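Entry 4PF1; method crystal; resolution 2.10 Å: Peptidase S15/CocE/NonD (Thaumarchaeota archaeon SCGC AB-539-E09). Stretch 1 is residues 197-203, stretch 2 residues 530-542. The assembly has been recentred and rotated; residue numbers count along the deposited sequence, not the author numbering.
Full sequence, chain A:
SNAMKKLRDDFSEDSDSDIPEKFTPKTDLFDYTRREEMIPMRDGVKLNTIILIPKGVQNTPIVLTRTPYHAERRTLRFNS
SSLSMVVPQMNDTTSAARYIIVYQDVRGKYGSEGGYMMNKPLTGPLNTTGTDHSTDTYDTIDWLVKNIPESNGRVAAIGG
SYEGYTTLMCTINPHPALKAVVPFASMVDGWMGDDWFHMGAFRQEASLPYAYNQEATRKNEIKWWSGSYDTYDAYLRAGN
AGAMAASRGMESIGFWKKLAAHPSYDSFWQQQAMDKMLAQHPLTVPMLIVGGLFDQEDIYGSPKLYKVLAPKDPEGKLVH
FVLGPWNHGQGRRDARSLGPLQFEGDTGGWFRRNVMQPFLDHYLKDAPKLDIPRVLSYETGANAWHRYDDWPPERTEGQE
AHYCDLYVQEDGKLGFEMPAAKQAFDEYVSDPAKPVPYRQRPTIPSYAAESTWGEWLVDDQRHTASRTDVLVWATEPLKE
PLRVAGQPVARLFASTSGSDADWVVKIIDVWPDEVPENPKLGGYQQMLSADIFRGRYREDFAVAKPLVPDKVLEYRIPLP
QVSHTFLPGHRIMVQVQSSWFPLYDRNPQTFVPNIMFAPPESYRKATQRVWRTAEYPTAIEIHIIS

Stretch 1, residues 197-203: FHMGAFR
Stretch 2 530-542: ADIFRGRYREDFA

How do two segments more than 330 residues apart come to lie together? Stretch 1 folds into a tight hairpin, with strand residues 197-198 and 201-202 joined by a type I' turn from His-198 to Ala-201. Its backbone bonds run from His-198 N to Ala-201 O (3.0 Å) and from Ala-201 N to His-198 O (3.1 Å). The strand 530-534 passes beside this turn in register, His-198 facing Ile-532 (CA to CA 6.3 Å), Met-199 facing Phe-533 (CA to CA 5.2 Å) and Gly-200 facing Arg-534 (CA to CA 5.1 Å), so both chains advance in the same direction. A single backbone hydrogen bond joins them, Arg-534 N to Met-199 O at 3.2 Å and nearly straight at 165°. Altogether 540 Å² is buried, summed over both sides.

What fixes the polar end of the contact? His-198, with chi1 m (-81°) and chi2 -147°, points its CA-to-CB bond toward the strand and donates from ND1 to Asp-531 OD1 at 2.8 Å, the oxygen lying at the ring edge near its plane. Asp-531 holds an unusual chi1 of -134°, between wells, with chi2 -37°; in this pose Asp-531 OD1 also accepts from Ile-532 N at 2.9 Å. One carboxylate oxygen thus ties the imidazole to its own strand, while His-198 NE2 is satisfied elsewhere in the structure.

Why does methionine suit the turn? Met-199 has left-handed backbone angles (51/43) and loses 125 Å² to the other stretch, the largest share of any residue here. Its long, unbranched chain, m, t, m (-74°, 172°, -83°), reaches along the strand: Met-199 CE lies 3.4 Å from Ile-532 O, and Met-199 SD is 3.6 Å from Phe-533 CD2, an oblique sulfur-aromatic approach. Phe-533 is t (-168°, chi2 -74°). Farther along the chain, Phe-541, m (-81°, chi2 -57°), brings its ring end nearer, Phe-541 CE1 standing 4.1 Å from Met-199 CB.

Why is Gly-200 a glycine? Its angles, 98/-21, would jam a CB against the preceding carbonyl oxygen, and an ideal CB on Gly-200 would fall 2.3 Å from Tyr-537 CD2. The bare CA of Gly-200 instead admits the ring of Tyr-537, whose CE2 lies 3.5 Å from Gly-200 CA. Tyr-537 is m (-50°, chi2 -67°); a water accepts from Tyr-537 OH and donates to Gly-200 O, both at 2.6 Å, bridging the stretches.

How does the far side of the turn close? Arg-534 starts toward stretch 1 with chi1 t (-170°), then bends through an off-well chi2 of 141° and chi3 m (-83°) to a chi4 of 178°. Arg-534 CD is 3.3 Å from Gly-200 O, and one face of its guanidinium covers Ala-201, with Ala-201 CA 3.7 Å from Arg-534 CZ; its three nitrogens bond elsewhere in the structure. The small Ala-201 also packs its CB 3.8 Å from CD1 of Ile-532, whose extended t, t rotamer (-179°, 168°) carries that methyl there.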

# COMPACT_ATOMS: atom_id res chain seq x y z
N PHE A 197 -25.71 12.79 21.54
CA PHE A 197 -26.62 11.66 21.74
C PHE A 197 -27.41 11.34 20.47
O PHE A 197 -27.64 12.23 19.65
CB PHE A 197 -27.65 11.94 22.88
CG PHE A 197 -27.15 12.35 24.24
CD1 PHE A 197 -26.77 13.67 24.49
CD2 PHE A 197 -27.23 11.48 25.32
CE1 PHE A 197 -26.37 14.07 25.77
CE2 PHE A 197 -26.82 11.88 26.60
CZ PHE A 197 -26.40 13.18 26.81
N HIS A 198 -27.86 10.08 20.34
CA HIS A 198 -28.78 9.63 19.29
C HIS A 198 -29.98 9.02 19.98
O HIS A 198 -29.89 7.93 20.55
CB HIS A 198 -28.12 8.63 18.32
CG HIS A 198 -27.28 9.27 17.26
ND1 HIS A 198 -27.18 8.73 16.00
CD2 HIS A 198 -26.49 10.37 17.33
CE1 HIS A 198 -26.34 9.51 15.34
NE2 HIS A 198 -25.89 10.50 16.10
N MET A 199 -31.09 9.79 20.04
CA MET A 199 -32.35 9.42 20.71
C MET A 199 -32.10 8.93 22.17
O MET A 199 -32.67 7.93 22.61
CB MET A 199 -33.13 8.38 19.87
CG MET A 199 -33.80 8.99 18.64
SD MET A 199 -34.54 7.77 17.52
CE MET A 199 -33.09 7.27 16.57
N GLY A 200 -31.23 9.66 22.89
CA GLY A 200 -30.91 9.38 24.28
C GLY A 200 -29.65 8.59 24.56
O GLY A 200 -29.14 8.61 25.69
N ALA A 201 -29.14 7.85 23.56
CA ALA A 201 -27.92 7.05 23.71
C ALA A 201 -26.69 7.94 23.60
O ALA A 201 -26.47 8.56 22.56
CB ALA A 201 -27.89 5.94 22.67
N PHE A 202 -25.91 8.05 24.69
CA PHE A 202 -24.75 8.94 24.80
C PHE A 202 -23.54 8.48 23.96
O PHE A 202 -23.06 7.36 24.13
CB PHE A 202 -24.33 9.11 26.27
CG PHE A 202 -23.21 10.10 26.50
CD1 PHE A 202 -23.26 11.38 25.96
CD2 PHE A 202 -22.12 9.76 27.30
CE1 PHE A 202 -22.23 12.30 26.19
CE2 PHE A 202 -21.10 10.68 27.54
CZ PHE A 202 -21.16 11.94 26.98
N ARG A 203 -23.01 9.40 23.13
CA ARG A 203 -21.81 9.19 22.31
C ARG A 203 -20.57 9.60 23.11
O ARG A 203 -19.96 10.64 22.84
CB ARG A 203 -21.91 9.96 20.98
CG ARG A 203 -22.71 9.24 19.91
CD ARG A 203 -23.36 10.18 18.91
NE ARG A 203 -22.40 10.67 17.91
CZ ARG A 203 -22.10 10.04 16.78
NH1 ARG A 203 -22.67 8.88 16.49
NH2 ARG A 203 -21.21 10.56 15.95
N ALA A 530 -28.67 3.28 9.70
CA ALA A 530 -28.73 2.66 11.02
C ALA A 530 -28.76 3.70 12.14
O ALA A 530 -28.11 4.74 12.03
CB ALA A 530 -27.54 1.74 11.21
N ASP A 531 -29.49 3.39 13.22
CA ASP A 531 -29.53 4.25 14.40
C ASP A 531 -29.86 3.47 15.66
O ASP A 531 -30.12 2.26 15.60
CB ASP A 531 -30.47 5.46 14.22
CG ASP A 531 -29.83 6.76 14.68
OD1 ASP A 531 -29.09 6.73 15.69
OD2 ASP A 531 -30.04 7.79 14.01
N ILE A 532 -29.80 4.15 16.81
CA ILE A 532 -30.00 3.56 18.13
C ILE A 532 -31.06 4.35 18.91
O ILE A 532 -31.15 5.57 18.76
CB ILE A 532 -28.63 3.50 18.89
CG1 ILE A 532 -28.76 2.87 20.31
CG2 ILE A 532 -27.94 4.87 18.93
CD1 ILE A 532 -27.42 2.51 21.00
N PHE A 533 -31.83 3.65 19.75
CA PHE A 533 -32.84 4.27 20.59
C PHE A 533 -32.62 3.83 22.04
O PHE A 533 -32.57 2.63 22.31
CB PHE A 533 -34.26 3.90 20.11
CG PHE A 533 -35.38 4.72 20.73
CD1 PHE A 533 -35.77 4.51 22.05
CD2 PHE A 533 -36.07 5.66 19.98
CE1 PHE A 533 -36.79 5.27 22.62
CE2 PHE A 533 -37.10 6.40 20.55
CZ PHE A 533 -37.46 6.21 21.87
N ARG A 534 -32.52 4.80 22.97
CA ARG A 534 -32.38 4.48 24.40
C ARG A 534 -33.79 4.29 24.97
O ARG A 534 -34.55 5.26 25.07
CB ARG A 534 -31.58 5.56 25.15
CG ARG A 534 -31.20 5.14 26.57
CD ARG A 534 -29.81 5.60 26.94
NE ARG A 534 -28.78 4.67 26.47
CZ ARG A 534 -27.48 4.86 26.63
NH1 ARG A 534 -27.03 5.95 27.24
NH2 ARG A 534 -26.61 3.96 26.18
N GLY A 535 -34.12 3.03 25.27
CA GLY A 535 -35.43 2.57 25.71
C GLY A 535 -36.11 3.30 26.85
O GLY A 535 -37.34 3.31 26.91
N ARG A 536 -35.33 3.91 27.76
CA ARG A 536 -35.88 4.67 28.89
C ARG A 536 -36.70 5.91 28.42
O ARG A 536 -37.49 6.45 29.19
CB ARG A 536 -34.76 5.09 29.87
CG ARG A 536 -33.80 6.14 29.29
CD ARG A 536 -32.44 6.15 29.96
NE ARG A 536 -32.43 6.92 31.20
CZ ARG A 536 -32.37 6.37 32.42
NH1 ARG A 536 -32.36 7.15 33.49
NH2 ARG A 536 -32.32 5.06 32.56
N TYR A 537 -36.51 6.34 27.14
CA TYR A 537 -37.22 7.49 26.57
C TYR A 537 -38.31 7.05 25.56
O TYR A 537 -38.69 7.83 24.68
CB TYR A 537 -36.21 8.46 25.89
CG TYR A 537 -35.03 8.82 26.77
CD1 TYR A 537 -35.21 9.59 27.92
CD2 TYR A 537 -33.75 8.40 26.45
CE1 TYR A 537 -34.13 9.90 28.75
CE2 TYR A 537 -32.66 8.72 27.27
CZ TYR A 537 -32.86 9.47 28.41
OH TYR A 537 -31.79 9.77 29.23
N ARG A 538 -38.86 5.83 25.74
CA ARG A 538 -39.90 5.25 24.87
C ARG A 538 -41.20 6.06 24.84
O ARG A 538 -41.84 6.15 23.79
CB ARG A 538 -40.21 3.80 25.31
CG ARG A 538 -41.06 3.02 24.31
CD ARG A 538 -41.54 1.70 24.87
NE ARG A 538 -42.68 1.85 25.78
CZ ARG A 538 -43.95 1.94 25.38
NH1 ARG A 538 -44.25 1.91 24.09
NH2 ARG A 538 -44.92 2.08 26.27
N GLU A 539 -41.62 6.61 25.98
CA GLU A 539 -42.90 7.32 26.07
C GLU A 539 -42.72 8.83 26.17
O GLU A 539 -43.65 9.58 25.87
CB GLU A 539 -43.72 6.79 27.24
CG GLU A 539 -44.18 5.36 27.03
CD GLU A 539 -44.98 4.78 28.17
OE1 GLU A 539 -46.20 5.05 28.25
OE2 GLU A 539 -44.39 4.02 28.98
N ASP A 540 -41.52 9.28 26.58
CA ASP A 540 -41.20 10.70 26.71
C ASP A 540 -39.70 10.89 26.59
O ASP A 540 -38.95 10.32 27.39
CB ASP A 540 -41.73 11.27 28.04
CG ASP A 540 -41.86 12.79 28.09
OD1 ASP A 540 -41.24 13.47 27.25
OD2 ASP A 540 -42.56 13.29 29.00
N PHE A 541 -39.25 11.69 25.60
CA PHE A 541 -37.83 11.98 25.41
C PHE A 541 -37.28 12.82 26.59
O PHE A 541 -36.12 12.65 26.96
CB PHE A 541 -37.59 12.68 24.06
CG PHE A 541 -37.53 11.78 22.84
CD1 PHE A 541 -36.62 10.72 22.78
CD2 PHE A 541 -38.33 12.02 21.74
CE1 PHE A 541 -36.53 9.91 21.64
CE2 PHE A 541 -38.26 11.20 20.60
CZ PHE A 541 -37.35 10.15 20.56
N ALA A 542 -38.15 13.67 27.20
CA ALA A 542 -37.80 14.56 28.32
C ALA A 542 -37.76 13.84 29.69
O ALA A 542 -37.08 14.32 30.59
CB ALA A 542 -38.79 15.72 28.39
O HOH W 1 -29.48 9.77 27.98